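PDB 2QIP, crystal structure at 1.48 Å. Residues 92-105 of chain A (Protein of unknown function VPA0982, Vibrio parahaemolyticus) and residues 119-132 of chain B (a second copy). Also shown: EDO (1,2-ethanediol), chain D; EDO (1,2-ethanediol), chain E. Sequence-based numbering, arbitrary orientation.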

# COMPACT_ATOMS: atom_id res chain seq x y z
N GLY A 92 2.48 -6.62 10.86
CA GLY A 92 1.60 -7.51 10.11
C GLY A 92 0.95 -6.99 8.83
O GLY A 92 0.17 -7.73 8.21
N ASP A 93 1.24 -5.75 8.42
CA ASP A 93 0.41 -5.23 7.31
C ASP A 93 0.80 -5.47 5.84
O ASP A 93 1.91 -5.19 5.37
CB ASP A 93 -0.54 -4.07 7.71
CG ASP A 93 -0.48 -2.85 6.83
OD1 ASP A 93 -0.12 -2.88 5.64
OD2 ASP A 93 -0.85 -1.78 7.39
N TRP A 94 -0.16 -6.02 5.12
CA TRP A 94 0.03 -6.43 3.74
C TRP A 94 -0.49 -5.39 2.73
O TRP A 94 -0.63 -5.69 1.55
CB TRP A 94 -0.70 -7.76 3.50
CG TRP A 94 0.16 -8.99 3.39
CD1 TRP A 94 0.14 -10.08 4.23
CD2 TRP A 94 1.10 -9.29 2.36
NE1 TRP A 94 1.03 -11.03 3.79
CE2 TRP A 94 1.63 -10.58 2.63
CE3 TRP A 94 1.55 -8.60 1.21
CZ2 TRP A 94 2.57 -11.19 1.79
CZ3 TRP A 94 2.49 -9.21 0.39
CH2 TRP A 94 3.00 -10.49 0.69
N ASP A 95 -0.77 -4.17 3.18
CA ASP A 95 -1.37 -3.20 2.26
C ASP A 95 -0.52 -2.89 1.04
O ASP A 95 -1.04 -2.76 -0.06
CB ASP A 95 -1.77 -1.90 2.97
CG ASP A 95 -2.91 -2.11 3.99
OD1 ASP A 95 -3.29 -3.26 4.27
OD2 ASP A 95 -3.42 -1.07 4.49
N VAL A 96 0.79 -2.71 1.24
CA VAL A 96 1.66 -2.41 0.10
C VAL A 96 1.62 -3.58 -0.91
O VAL A 96 1.42 -3.37 -2.10
CB VAL A 96 3.13 -2.07 0.51
CG1 VAL A 96 4.03 -2.01 -0.73
CG2 VAL A 96 3.17 -0.73 1.28
N GLY A 97 1.78 -4.81 -0.43
CA GLY A 97 1.86 -5.93 -1.37
C GLY A 97 0.54 -6.24 -2.07
O GLY A 97 0.52 -6.58 -3.25
N ILE A 98 -0.57 -6.10 -1.35
CA ILE A 98 -1.89 -6.27 -1.95
C ILE A 98 -2.15 -5.19 -3.01
O ILE A 98 -2.65 -5.50 -4.11
CB ILE A 98 -3.00 -6.30 -0.85
CG1 ILE A 98 -2.90 -7.63 -0.08
CG2 ILE A 98 -4.41 -6.14 -1.46
CD1 ILE A 98 -3.80 -7.70 1.18
N THR A 99 -1.75 -3.95 -2.71
CA THR A 99 -1.89 -2.87 -3.66
C THR A 99 -1.10 -3.16 -4.93
O THR A 99 -1.62 -3.02 -6.05
CB THR A 99 -1.49 -1.53 -3.04
OG1 THR A 99 -2.36 -1.28 -1.93
CG2 THR A 99 -1.61 -0.36 -4.02
N LEU A 100 0.17 -3.57 -4.77
CA LEU A 100 1.00 -3.89 -5.95
C LEU A 100 0.36 -4.97 -6.82
O LEU A 100 0.28 -4.84 -8.05
CB LEU A 100 2.37 -4.37 -5.49
CG LEU A 100 3.28 -3.31 -4.90
CD1 LEU A 100 4.49 -4.02 -4.29
CD2 LEU A 100 3.71 -2.29 -5.94
N ASP A 101 -0.08 -6.05 -6.19
CA ASP A 101 -0.60 -7.19 -6.94
C ASP A 101 -1.97 -6.92 -7.56
O ASP A 101 -2.24 -7.40 -8.67
CB ASP A 101 -0.67 -8.44 -6.03
CG ASP A 101 0.69 -9.06 -5.75
OD1 ASP A 101 1.71 -8.66 -6.39
OD2 ASP A 101 0.72 -9.99 -4.91
N ALA A 102 -2.82 -6.17 -6.86
CA ALA A 102 -4.15 -5.90 -7.37
C ALA A 102 -4.06 -5.05 -8.64
O ALA A 102 -4.76 -5.31 -9.61
CB ALA A 102 -4.99 -5.21 -6.32
N ILE A 103 -3.20 -4.03 -8.62
CA ILE A 103 -3.02 -3.24 -9.86
C ILE A 103 -2.42 -4.06 -10.99
O ILE A 103 -2.82 -3.92 -12.16
CB ILE A 103 -2.15 -2.02 -9.60
CG1 ILE A 103 -2.95 -1.00 -8.83
CG2 ILE A 103 -1.59 -1.42 -10.92
CD1 ILE A 103 -4.19 -0.40 -9.60
N GLU A 104 -1.45 -4.92 -10.66
CA GLU A 104 -0.86 -5.78 -11.68
C GLU A 104 -1.87 -6.71 -12.34
O GLU A 104 -1.80 -6.97 -13.55
CB GLU A 104 0.33 -6.56 -11.11
CG GLU A 104 1.61 -5.78 -11.13
CD GLU A 104 2.76 -6.58 -10.57
OE1 GLU A 104 3.56 -6.00 -9.81
OE2 GLU A 104 2.82 -7.80 -10.84
N ILE A 105 -2.81 -7.25 -11.56
CA ILE A 105 -3.73 -8.24 -12.11
C ILE A 105 -4.95 -7.60 -12.78
O ILE A 105 -5.58 -8.23 -13.61
CB ILE A 105 -4.13 -9.30 -11.03
CG1 ILE A 105 -4.66 -10.59 -11.68
CG2 ILE A 105 -5.17 -8.72 -10.05
CD1 ILE A 105 -3.63 -11.38 -12.43
N GLY B 119 9.43 0.21 6.66
CA GLY B 119 9.91 -0.98 6.00
C GLY B 119 8.90 -1.67 5.10
O GLY B 119 9.29 -2.47 4.24
N ASP B 120 7.61 -1.41 5.27
CA ASP B 120 6.64 -2.02 4.36
C ASP B 120 6.88 -1.59 2.91
O ASP B 120 6.48 -2.27 1.97
CB ASP B 120 5.20 -1.77 4.78
CG ASP B 120 4.74 -2.74 5.85
OD1 ASP B 120 5.29 -3.86 5.89
OD2 ASP B 120 3.85 -2.37 6.65
N PHE B 121 7.53 -0.44 2.74
CA PHE B 121 7.84 0.00 1.37
C PHE B 121 8.94 -0.84 0.70
O PHE B 121 9.19 -0.68 -0.51
CB PHE B 121 8.18 1.49 1.33
CG PHE B 121 7.00 2.39 1.55
CD1 PHE B 121 5.86 2.29 0.76
CD2 PHE B 121 7.03 3.38 2.53
CE1 PHE B 121 4.76 3.15 0.97
CE2 PHE B 121 5.96 4.23 2.73
CZ PHE B 121 4.81 4.13 1.96
N SER B 122 9.57 -1.75 1.45
CA SER B 122 10.55 -2.65 0.83
C SER B 122 9.95 -3.38 -0.36
O SER B 122 10.63 -3.57 -1.38
CB SER B 122 11.07 -3.68 1.84
OG SER B 122 11.68 -2.99 2.91
N LEU B 123 8.69 -3.81 -0.24
CA LEU B 123 8.07 -4.53 -1.35
C LEU B 123 7.90 -3.64 -2.57
O LEU B 123 7.99 -4.11 -3.72
CB LEU B 123 6.73 -5.14 -0.96
CG LEU B 123 6.78 -6.48 -0.20
CD1 LEU B 123 7.38 -6.32 1.19
CD2 LEU B 123 5.40 -7.09 -0.11
N LEU B 124 7.66 -2.36 -2.32
CA LEU B 124 7.51 -1.39 -3.41
C LEU B 124 8.84 -1.14 -4.10
O LEU B 124 8.91 -1.11 -5.34
CB LEU B 124 6.91 -0.09 -2.87
CG LEU B 124 6.98 1.13 -3.79
CD1 LEU B 124 6.19 0.92 -5.09
CD2 LEU B 124 6.51 2.37 -3.02
N VAL B 125 9.91 -0.97 -3.31
CA VAL B 125 11.23 -0.78 -3.88
C VAL B 125 11.58 -1.98 -4.78
O VAL B 125 12.01 -1.81 -5.94
CB VAL B 125 12.27 -0.59 -2.76
CG1 VAL B 125 13.70 -0.67 -3.30
CG2 VAL B 125 11.99 0.73 -2.00
N GLU B 126 11.40 -3.18 -4.25
CA GLU B 126 11.69 -4.40 -5.00
C GLU B 126 10.89 -4.43 -6.31
O GLU B 126 11.42 -4.79 -7.35
CB GLU B 126 11.37 -5.64 -4.16
CG GLU B 126 11.48 -6.97 -4.88
CD GLU B 126 11.04 -8.12 -3.99
OE1 GLU B 126 9.83 -8.21 -3.65
OE2 GLU B 126 11.91 -8.91 -3.60
N ARG B 127 9.61 -4.07 -6.26
CA ARG B 127 8.76 -4.17 -7.46
C ARG B 127 9.19 -3.15 -8.52
O ARG B 127 9.15 -3.44 -9.72
CB ARG B 127 7.29 -3.98 -7.10
CG ARG B 127 6.34 -4.57 -8.14
CD ARG B 127 6.39 -6.10 -8.22
NE ARG B 127 6.13 -6.75 -6.94
CZ ARG B 127 4.94 -7.23 -6.55
NH1 ARG B 127 3.89 -7.14 -7.34
NH2 ARG B 127 4.80 -7.76 -5.34
N ILE B 128 9.58 -1.95 -8.09
CA ILE B 128 10.09 -0.96 -9.05
C ILE B 128 11.35 -1.50 -9.75
O ILE B 128 11.51 -1.38 -10.98
CB ILE B 128 10.43 0.35 -8.33
CG1 ILE B 128 9.14 1.05 -7.90
CG2 ILE B 128 11.25 1.27 -9.25
CD1 ILE B 128 9.36 2.19 -6.88
N GLN B 129 12.24 -2.10 -8.97
CA GLN B 129 13.48 -2.63 -9.54
C GLN B 129 13.21 -3.80 -10.48
O GLN B 129 13.81 -3.88 -11.55
CB GLN B 129 14.45 -3.04 -8.42
CG GLN B 129 14.91 -1.85 -7.59
CD GLN B 129 15.53 -2.25 -6.27
OE1 GLN B 129 15.25 -3.32 -5.74
NE2 GLN B 129 16.37 -1.36 -5.72
N GLN B 130 12.30 -4.71 -10.09
CA GLN B 130 12.00 -5.91 -10.92
C GLN B 130 11.30 -5.55 -12.22
O GLN B 130 11.69 -5.98 -13.32
CB GLN B 130 11.13 -6.89 -10.15
CG GLN B 130 11.81 -7.56 -8.97
CD GLN B 130 10.82 -8.36 -8.14
OE1 GLN B 130 9.63 -8.02 -8.05
NE2 GLN B 130 11.32 -9.42 -7.51
N ARG B 131 10.23 -4.78 -12.10
CA ARG B 131 9.38 -4.54 -13.27
C ARG B 131 9.91 -3.45 -14.17
O ARG B 131 9.81 -3.56 -15.41
CB ARG B 131 7.94 -4.24 -12.85
CG ARG B 131 7.32 -5.45 -12.17
CD ARG B 131 5.86 -5.31 -11.88
NE ARG B 131 5.01 -5.22 -13.08
CZ ARG B 131 4.65 -6.25 -13.85
NH1 ARG B 131 5.13 -7.48 -13.64
NH2 ARG B 131 3.87 -6.02 -14.90
N TYR B 132 10.47 -2.38 -13.58
CA TYR B 132 10.89 -1.21 -14.37
C TYR B 132 12.40 -1.02 -14.41
O TYR B 132 12.90 -0.13 -15.12
CB TYR B 132 10.20 0.06 -13.86
CG TYR B 132 8.70 -0.09 -13.93
CD1 TYR B 132 8.02 0.12 -15.13
CD2 TYR B 132 7.98 -0.52 -12.82
CE1 TYR B 132 6.64 -0.08 -15.20
CE2 TYR B 132 6.61 -0.73 -12.89
CZ TYR B 132 5.95 -0.50 -14.07
OH TYR B 132 4.58 -0.70 -14.14
C1 EDO D . 5.69 -8.49 -10.74
O1 EDO D . 4.96 -9.38 -9.90
C2 EDO D . 6.99 -9.08 -11.24
O2 EDO D . 8.07 -8.46 -10.54
C1 EDO E . 11.10 -7.14 -0.24
O1 EDO E . 10.32 -8.26 -0.69
C2 EDO E . 11.59 -7.47 1.16
O2 EDO E . 12.48 -8.59 1.06
O HOH W 1 2.78 -8.53 -3.45

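Helix 95-105 of chain A and the helix of chain B that includes residues 122-132 pack with their N-to-C directions 30° apart and a closest axial approach of 9.2 Å. At the centre, Val A96 and Leu A100, one helical turn apart, point toward chain B and meet Leu B123 and Leu B124. Val A96 CG1 lies 4.1 Å from both Leu B123 CB and Leu B124 CB, so a single methyl group fits against two consecutive residues. One turn on, Leu A100 repeats the pattern, with CD1 4.2 Å from Leu B123 CB and CD2 4.1 Å from Leu B124 CD1; its CD1 also rests 3.5 Å from the backbone Leu B123 O. The other methyl of Val A96, CG2, reaches Phe B121 CD1 at 4.1 Å.

Leu B123 extends this apolar patch to Gly A97 and Trp A94. Its CD2 is 3.9 Å from Gly A97 CA and 3.6 Å from Trp A94 CZ3, an oblique approach to the indole. The absence of a side chain at Gly A97 makes this packing possible: an ideal CB built on Gly A97 would clash with Trp A94 CZ3, and it would also sit tightly against Leu B123 CD2.

Near the start of the chain A helix the contact becomes polar without gaining a charge pair. Asp A93 OD1 and Asp B120 OD2 are 4.1 Å apart, like charges in proximity. Asp A93 OD1 is also engaged within its own chain, accepting a hydrogen bond from Asp A95 N at 2.9 Å.

Toward the C-terminal end of the contact, Arg B127 links the apolar centre to the charged edge. Leu A100 CB covers one face of its guanidinium, 3.7 Å from Arg B127 NH1, while two carboxylates approach near the guanidinium plane. Arg B127 NH1 donates to Asp A101 OD1 at 2.8 Å and to Glu A104 OE1 at 2.7 Å, both at 162°, forming two salt bridges from one nitrogen. A water bonded to Arg B127 NH2 (2.9 Å) donates to Gly A97 O (3.0 Å), tying the same guanidinium to the chain A backbone.

Glu A104 also lies over one face of the Arg B131 guanidinium. The resulting salt bridge, Glu A104 OE2 to Arg B131 NH1 at 3.6 Å, is long and purely electrostatic, since no N-H points at the oxygen. An ethanediol, probably from the crystallisation liquor, borders this edge and donates a weak hydrogen bond from O1 to Glu A104 OE2 at 2.8 Å.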